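Local coordinates for protein SAM-dependent methyltransferase (Streptococcus pneumoniae, PDB 3KR9) that probably transfers a methyl group from S-adenosylmethionine to N1 of an adenine in tRNA, using a class I Rossmann-like methyltransferase fold, at residues R71-N74 with G75-F79; K175-P179 with V180-K184; E32-R36 with G37-S41. All coordinates share one frame; numbering follows the deposited sequence.

Contact 1: R71-N74 with G75-F79; sequences RLAN and GLAAF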
loop_
_atom_site.group_PDB
_atom_site.type_symbol
_atom_site.label_atom_id
_atom_site.label_comp_id
_atom_site.label_asym_id
_atom_site.label_seq_id
_atom_site.Cartn_x
_atom_site.Cartn_y
_atom_site.Cartn_z
ATOM N N ARG A 71 18.069 6.217 6.950
ATOM C CA ARG A 71 18.778 6.816 5.837
ATOM C C ARG A 71 17.943 7.917 5.226
ATOM O O ARG A 71 16.688 7.775 5.109
ATOM C CB ARG A 71 19.094 5.734 4.798
ATOM C CG ARG A 71 20.064 4.684 5.286
ATOM C CD ARG A 71 20.218 3.573 4.255
ATOM N NE ARG A 71 21.253 2.616 4.649
ATOM C CZ ARG A 71 21.485 1.484 3.989
ATOM N NH1 ARG A 71 20.778 1.218 2.896
ATOM N NH2 ARG A 71 22.436 0.638 4.381
ATOM N N LEU A 72 18.632 9.019 4.860
ATOM C CA LEU A 72 18.022 10.164 4.272
ATOM C C LEU A 72 18.140 9.981 2.751
ATOM O O LEU A 72 19.242 10.047 2.237
ATOM C CB LEU A 72 18.854 11.408 4.684
ATOM C CG LEU A 72 18.354 12.658 4.009
ATOM C CD1 LEU A 72 16.921 12.960 4.558
ATOM C CD2 LEU A 72 19.378 13.825 4.255
ATOM N N ALA A 73 17.030 9.713 2.061
ATOM C CA ALA A 73 17.069 9.373 0.626
ATOM C C ALA A 73 15.658 9.221 0.153
ATOM O O ALA A 73 14.735 8.939 0.958
ATOM C CB ALA A 73 17.852 8.090 0.363
ATOM N N ASN A 74 15.457 9.459 -1.129
ATOM C CA ASN A 74 14.101 9.395 -1.656
ATOM C C ASN A 74 13.739 7.988 -2.135
ATOM O O ASN A 74 14.423 7.414 -3.000
ATOM C CB ASN A 74 13.976 10.332 -2.815
ATOM C CG ASN A 74 12.565 10.406 -3.333
ATOM O OD1 ASN A 74 11.583 10.597 -2.572
ATOM N ND2 ASN A 74 12.441 10.287 -4.627
ATOM N N GLY A 75 12.644 7.473 -1.596
ATOM C CA GLY A 75 12.083 6.190 -2.024
ATOM C C GLY A 75 13.096 5.085 -1.980
ATOM O O GLY A 75 13.702 4.845 -0.949
ATOM N N LEU A 76 13.272 4.383 -3.104
ATOM C CA LEU A 76 14.156 3.204 -3.130
ATOM C C LEU A 76 15.643 3.541 -3.138
ATOM O O LEU A 76 16.493 2.656 -3.013
ATOM C CB LEU A 76 13.787 2.280 -4.291
ATOM C CG LEU A 76 12.366 1.699 -4.238
ATOM C CD1 LEU A 76 12.182 0.611 -5.371
ATOM C CD2 LEU A 76 11.983 1.121 -2.828
ATOM N N ALA A 77 15.987 4.822 -3.291
ATOM C CA ALA A 77 17.401 5.230 -3.023
ATOM C C ALA A 77 17.909 4.845 -1.606
ATOM O O ALA A 77 19.093 4.868 -1.344
ATOM C CB ALA A 77 17.590 6.750 -3.245
ATOM N N ALA A 78 16.996 4.519 -0.692
ATOM C CA ALA A 78 17.333 4.105 0.680
ATOM C C ALA A 78 17.990 2.745 0.820
ATOM O O ALA A 78 18.417 2.377 1.917
ATOM C CB ALA A 78 16.043 4.123 1.537
ATOM N N PHE A 79 18.043 1.964 -0.265
ATOM C CA PHE A 79 18.723 0.701 -0.176
ATOM C C PHE A 79 19.457 0.303 -1.441
ATOM O O PHE A 79 19.339 0.970 -2.493
ATOM C CB PHE A 79 17.767 -0.422 0.273
ATOM C CG PHE A 79 16.991 -1.090 -0.871
ATOM C CD1 PHE A 79 17.054 -2.481 -1.045
ATOM C CD2 PHE A 79 16.193 -0.338 -1.746
ATOM C CE1 PHE A 79 16.345 -3.113 -2.043
ATOM C CE2 PHE A 79 15.450 -0.992 -2.762
ATOM C CZ PHE A 79 15.529 -2.382 -2.903
#

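Contact 2: K175-P179 with V180-K184; sequences KEVSP and VFVQK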
loop_
_atom_site.group_PDB
_atom_site.type_symbol
_atom_site.label_atom_id
_atom_site.label_comp_id
_atom_site.label_asym_id
_atom_site.label_seq_id
_atom_site.Cartn_x
_atom_site.Cartn_y
_atom_site.Cartn_z
ATOM N N LYS A 175 -13.311 -10.911 -4.007
ATOM C CA LYS A 175 -13.723 -12.298 -3.753
ATOM C C LYS A 175 -14.229 -12.500 -2.305
ATOM O O LYS A 175 -15.236 -13.142 -2.092
ATOM C CB LYS A 175 -12.612 -13.284 -4.122
ATOM C CG LYS A 175 -13.081 -14.736 -4.076
ATOM C CD LYS A 175 -11.939 -15.705 -4.393
ATOM C CE LYS A 175 -12.437 -17.144 -4.309
ATOM N NZ LYS A 175 -12.802 -17.436 -2.896
ATOM N N GLU A 176 -13.557 -11.900 -1.332
ATOM C CA GLU A 176 -13.965 -11.913 0.075
ATOM C C GLU A 176 -15.251 -11.111 0.344
ATOM O O GLU A 176 -16.098 -11.556 1.135
ATOM C CB GLU A 176 -12.843 -11.319 0.938
ATOM C CG GLU A 176 -12.308 -10.009 0.325
ATOM C CD GLU A 176 -12.258 -8.825 1.312
ATOM O OE1 GLU A 176 -11.342 -8.838 2.230
ATOM O OE2 GLU A 176 -13.131 -7.910 1.118
ATOM N N VAL A 177 -15.372 -9.945 -0.299
ATOM C CA VAL A 177 -16.458 -8.972 -0.052
ATOM C C VAL A 177 -16.698 -8.825 1.466
ATOM O O VAL A 177 -17.809 -9.022 1.950
ATOM C CB VAL A 177 -17.787 -9.358 -0.772
ATOM C CG1 VAL A 177 -18.848 -8.272 -0.618
ATOM C CG2 VAL A 177 -17.535 -9.691 -2.281
ATOM N N SER A 178 -15.660 -8.482 2.218
ATOM C CA SER A 178 -15.808 -8.281 3.674
ATOM C C SER A 178 -16.778 -7.160 4.071
ATOM O O SER A 178 -17.145 -6.296 3.268
ATOM C CB SER A 178 -14.448 -7.976 4.324
ATOM O OG SER A 178 -14.011 -6.706 3.890
ATOM N N PRO A 179 -17.165 -7.132 5.356
ATOM C CA PRO A 179 -18.089 -6.056 5.700
ATOM C C PRO A 179 -17.473 -4.678 5.432
ATOM O O PRO A 179 -18.216 -3.741 5.123
ATOM C CB PRO A 179 -18.307 -6.261 7.211
ATOM C CG PRO A 179 -18.256 -7.754 7.353
ATOM C CD PRO A 179 -17.072 -8.145 6.418
ATOM N N VAL A 180 -16.146 -4.555 5.577
ATOM C CA VAL A 180 -15.500 -3.253 5.365
ATOM C C VAL A 180 -15.479 -2.893 3.888
ATOM O O VAL A 180 -15.716 -1.740 3.519
ATOM C CB VAL A 180 -14.045 -3.191 5.933
ATOM C CG1 VAL A 180 -13.295 -1.954 5.370
ATOM C CG2 VAL A 180 -14.045 -3.207 7.459
ATOM N N PHE A 181 -15.200 -3.885 3.042
ATOM C CA PHE A 181 -15.306 -3.709 1.603
ATOM C C PHE A 181 -16.731 -3.186 1.239
ATOM O O PHE A 181 -16.881 -2.259 0.428
ATOM C CB PHE A 181 -15.008 -5.058 0.925
ATOM C CG PHE A 181 -15.103 -5.046 -0.580
ATOM C CD1 PHE A 181 -13.966 -4.864 -1.351
ATOM C CD2 PHE A 181 -16.317 -5.263 -1.223
ATOM C CE1 PHE A 181 -14.018 -4.871 -2.764
ATOM C CE2 PHE A 181 -16.402 -5.276 -2.642
ATOM C CZ PHE A 181 -15.245 -5.082 -3.418
ATOM N N VAL A 182 -17.777 -3.763 1.833
ATOM C CA VAL A 182 -19.141 -3.294 1.498
ATOM C C VAL A 182 -19.359 -1.819 1.868
ATOM O O VAL A 182 -19.873 -1.036 1.063
ATOM C CB VAL A 182 -20.246 -4.154 2.165
ATOM C CG1 VAL A 182 -21.652 -3.652 1.765
ATOM C CG2 VAL A 182 -20.055 -5.676 1.822
ATOM N N GLN A 183 -18.953 -1.433 3.082
ATOM C CA GLN A 183 -19.102 -0.054 3.517
ATOM C C GLN A 183 -18.355 0.883 2.596
ATOM O O GLN A 183 -18.889 1.911 2.175
ATOM C CB GLN A 183 -18.602 0.126 4.966
ATOM C CG GLN A 183 -19.288 -0.797 5.972
ATOM C CD GLN A 183 -18.433 -1.034 7.218
ATOM O OE1 GLN A 183 -17.733 -0.118 7.678
ATOM N NE2 GLN A 183 -18.470 -2.273 7.766
ATOM N N LYS A 184 -17.115 0.534 2.241
ATOM C CA LYS A 184 -16.373 1.404 1.336
ATOM C C LYS A 184 -17.107 1.624 0.036
ATOM O O LYS A 184 -17.298 2.762 -0.367
ATOM C CB LYS A 184 -14.935 0.922 1.057
ATOM C CG LYS A 184 -14.261 1.782 -0.043
ATOM C CD LYS A 184 -12.788 1.352 -0.385
ATOM C CE LYS A 184 -12.305 2.039 -1.738
ATOM N NZ LYS A 184 -10.831 1.748 -1.948
#

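Contact 3: E32-R36 with G37-S41; sequences ELVER and GQIKS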
loop_
_atom_site.group_PDB
_atom_site.type_symbol
_atom_site.label_atom_id
_atom_site.label_comp_id
_atom_site.label_asym_id
_atom_site.label_seq_id
_atom_site.Cartn_x
_atom_site.Cartn_y
_atom_site.Cartn_z
ATOM N N GLU A 32 8.848 -1.585 16.388
ATOM C CA GLU A 32 7.938 -2.577 16.827
ATOM C C GLU A 32 8.287 -4.008 16.361
ATOM O O GLU A 32 8.232 -4.950 17.164
ATOM C CB GLU A 32 6.552 -2.229 16.285
ATOM C CG GLU A 32 5.564 -3.352 16.566
ATOM C CD GLU A 32 5.258 -3.526 18.082
ATOM O OE1 GLU A 32 5.495 -2.584 18.871
ATOM O OE2 GLU A 32 4.736 -4.607 18.436
ATOM N N LEU A 33 8.537 -4.171 15.049
ATOM C CA LEU A 33 8.866 -5.447 14.454
ATOM C C LEU A 33 10.150 -6.053 15.013
ATOM O O LEU A 33 10.230 -7.302 15.189
ATOM C CB LEU A 33 8.921 -5.363 12.895
ATOM C CG LEU A 33 7.506 -5.221 12.254
ATOM C CD1 LEU A 33 7.515 -4.858 10.776
ATOM C CD2 LEU A 33 6.671 -6.480 12.438
ATOM N N VAL A 34 11.153 -5.218 15.316
ATOM C CA VAL A 34 12.394 -5.779 15.829
ATOM C C VAL A 34 12.159 -6.131 17.291
ATOM O O VAL A 34 12.607 -7.164 17.772
ATOM C CB VAL A 34 13.572 -4.850 15.774
ATOM C CG1 VAL A 34 14.768 -5.451 16.537
ATOM C CG2 VAL A 34 13.987 -4.498 14.272
ATOM N N GLU A 35 11.424 -5.278 17.984
ATOM C CA GLU A 35 11.250 -5.502 19.414
ATOM C C GLU A 35 10.509 -6.829 19.650
ATOM O O GLU A 35 10.834 -7.545 20.608
ATOM C CB GLU A 35 10.596 -4.297 20.110
ATOM C CG GLU A 35 11.550 -3.105 20.167
ATOM C CD GLU A 35 11.036 -1.964 21.010
ATOM O OE1 GLU A 35 9.816 -1.798 21.140
ATOM O OE2 GLU A 35 11.875 -1.250 21.551
ATOM N N ARG A 36 9.555 -7.180 18.782
ATOM C CA ARG A 36 8.810 -8.433 19.007
ATOM C C ARG A 36 9.433 -9.678 18.391
ATOM O O ARG A 36 8.886 -10.748 18.493
ATOM C CB ARG A 36 7.315 -8.318 18.644
ATOM C CG ARG A 36 7.029 -8.006 17.226
ATOM C CD ARG A 36 5.695 -7.234 17.158
ATOM N NE ARG A 36 5.072 -7.489 15.874
ATOM C CZ ARG A 36 3.923 -6.978 15.434
ATOM N NH1 ARG A 36 3.507 -7.352 14.228
ATOM N NH2 ARG A 36 3.206 -6.109 16.169
ATOM N N GLY A 37 10.600 -9.534 17.807
ATOM C CA GLY A 37 11.404 -10.668 17.353
ATOM C C GLY A 37 10.915 -11.106 15.999
ATOM O O GLY A 37 11.204 -12.228 15.553
ATOM N N GLN A 38 10.186 -10.230 15.311
ATOM C CA GLN A 38 9.554 -10.630 14.036
ATOM C C GLN A 38 10.498 -10.495 12.828
ATOM O O GLN A 38 10.425 -11.253 11.849
ATOM C CB GLN A 38 8.203 -9.899 13.833
ATOM C CG GLN A 38 7.536 -10.255 12.513
ATOM C CD GLN A 38 6.118 -9.792 12.441
ATOM O OE1 GLN A 38 5.463 -9.507 13.474
ATOM N NE2 GLN A 38 5.620 -9.659 11.228
ATOM N N ILE A 39 11.432 -9.560 12.879
ATOM C CA ILE A 39 12.351 -9.405 11.741
ATOM C C ILE A 39 13.747 -9.329 12.308
ATOM O O ILE A 39 13.880 -9.096 13.489
ATOM C CB ILE A 39 11.971 -8.182 10.924
ATOM C CG1 ILE A 39 12.403 -6.878 11.659
ATOM C CG2 ILE A 39 10.450 -8.265 10.618
ATOM C CD1 ILE A 39 11.970 -5.563 10.963
ATOM N N LYS A 40 14.779 -9.529 11.510
ATOM C CA LYS A 40 16.145 -9.473 12.007
ATOM C C LYS A 40 16.664 -8.038 12.117
ATOM O O LYS A 40 17.531 -7.728 12.948
ATOM C CB LYS A 40 17.065 -10.220 11.050
ATOM C CG LYS A 40 18.527 -10.216 11.458
ATOM C CD LYS A 40 18.738 -10.639 12.913
ATOM C CE LYS A 40 20.149 -10.297 13.430
ATOM N NZ LYS A 40 20.231 -8.836 13.847
ATOM N N SER A 41 16.174 -7.179 11.248
ATOM C CA SER A 41 16.729 -5.839 11.149
ATOM C C SER A 41 15.986 -5.081 10.078
ATOM O O SER A 41 15.217 -5.655 9.323
ATOM C CB SER A 41 18.196 -5.873 10.811
ATOM O OG SER A 41 18.392 -6.483 9.538
HETATM O O HOH W 1 14.250 -8.955 16.342
#

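Contact 1: R71-N74 with G75-F79
G75 begins the turn that folds this piece back on the end of strand 68-72: its N lies 3.6 Å from A73 O, and its phi of 54° is one that glycine tolerates readily. L76 opens the 3-10 segment 76-78 and directs its side chain away from R71-N74, onto L20 and V22 of strand 17-22. At A77 the two segments join by backbone and side chain alike. Its N donates to N74 O (3.0 Å), an i to i+3 backbone bond, and its CB packs against A73 CB at 3.9 Å. A78 contributes its carbonyl: R71 NH1 donates to A78 O at 2.8 Å with an N-H...O angle of 155°. The acceptor lies at the edge of the guanidinium, within 10° of its plane, and the arginine chain, straight from CG to NE, lies with CD 3.2 Å from A78 O. F79 CA is 3.7 Å from R71 NH1, and the end of its side chain leads off to touch L20, V85 and V112. With D83 in a salt bridge to R71 NH1 and Q69 bonded to NH2, three partners would restrict the guanidinium; the arginine charge, partly balanced by D83, probably strengthens the bond to the A78 carbonyl.

Contact 2: K175-P179 with V180-K184
F181 turns its ring back along the chain, so that it overlaps the backbone and side chain of V177: CD2 is 3.9 Å from V177 CA and 4.0 Å from V177 CG1. The ring can reach there because CG stands anti to the backbone N (chi1 179°). The same side chain meets E176, whose OE2 lies 3.4 Å from F181 CB, with the carboxylate and ring planes 68° apart. V177 CG1 further touches V182 CG2 at 3.8 Å. As V177 directly precedes the N-cap and V182 is the fourth residue beyond it, this apolar pair has the positions of a hydrophobic staple. Between these contacts S178 caps helix 179-198. Its OG accepts from F181 N at 3.2 Å, a nearly straight bond at 169°, while its carbonyl starts the regular helical pattern by receiving V182 N at 3.0 Å. P179 O takes Q183 N one residue later. E176 adds a second polar link: S178 N donates to E176 OE2 at 2.8 Å, approaching from above the carboxylate plane. A negative carboxylate beside a helix N terminus would be favoured by the helix dipole, so E176 plausibly adds to the cap electrostatically. V177, with positive phi, makes the break between the two helices. In the fold, this junction carries the chain from helix 173-176 into helix 179-198. F181 touches V220 and L221 of helix 204-221 and meets the ring of W185. S178 and V180 touch I142 of strand 135-145, V180 and Q183 rest on F149 of strand 148-157, and K184 forms salt bridges with E123 and with E151 of that same strand.

Contact 3: E32-R36 with G37-S41
The guanidinium of R36 and the amide of Q38 lie side by side, their planes only 26° apart, with Q38 OE1 at the guanidinium edge. Both NH1 (3.0 Å) and NE (3.2 Å) of R36 donate to Q38 OE1, a side-on grip of two nitrogens on one oxygen, and both reach it from the same face of the amide. L33 CD2 sits over that face too, 3.4 Å from Q38 CD, so a methyl group and the two donors share one side of the amide. R36 NH2 forms a salt bridge with E32 OE2 (3.1 Å), met on the anti side of the carboxylate, and another with E7. Q38 NE2 is engaged as well, bonding to A10 O and V13 O; together these partners would restrict rotation of both flat groups. The helix ends here. Q38 N donates to L33 O at 2.9 Å and G37 N to V34 O at 3.1 Å, the paired bonds of a Schellman motif, with G37 supplying the positive phi of 83°. I39 N adds a weak bond to L33 O. The side chain of I39 then turns back onto the helix: its CD1 meets L33 CB at 3.6 Å and its CG1 meets V34 CG2 at 3.9 Å, the latter two side chains crossing at about a right angle. A water donates to both V34 O and I39 O, linking the helix end to the outgoing chain. L33 and I39 both rest on L19 of strand 17-22. The arrangement is thus a Schellman C-cap with glycine at C' in a beta-alpha-beta unit, the step from helix 28-35 into strand 39-46 that builds the parallel part of the mixed sheet of a Rossmann-like methyltransferase.

In the fold
From the N terminus, contact 3 comes first, turning the chain from helix 28-35 into strand 39-46. Contact 1 follows, where the chain leaves strand 68-72, the neighbour of strand 39-46 and an outermost strand of the sheet within this chain. Contact 2 comes last, at the junction of helices 173-176 and 179-198. Each closes a short local turn before the next opens, so the three run in series and none nests or crosses. Contacts 1 and 3 serve one sheet, yet their nearest atoms are about 10 Å apart. Contact 2 lies across the chain's centre from contact 1, centres about 35 Å apart, and ties the C-terminal helices to strands 135-145 and 148-157.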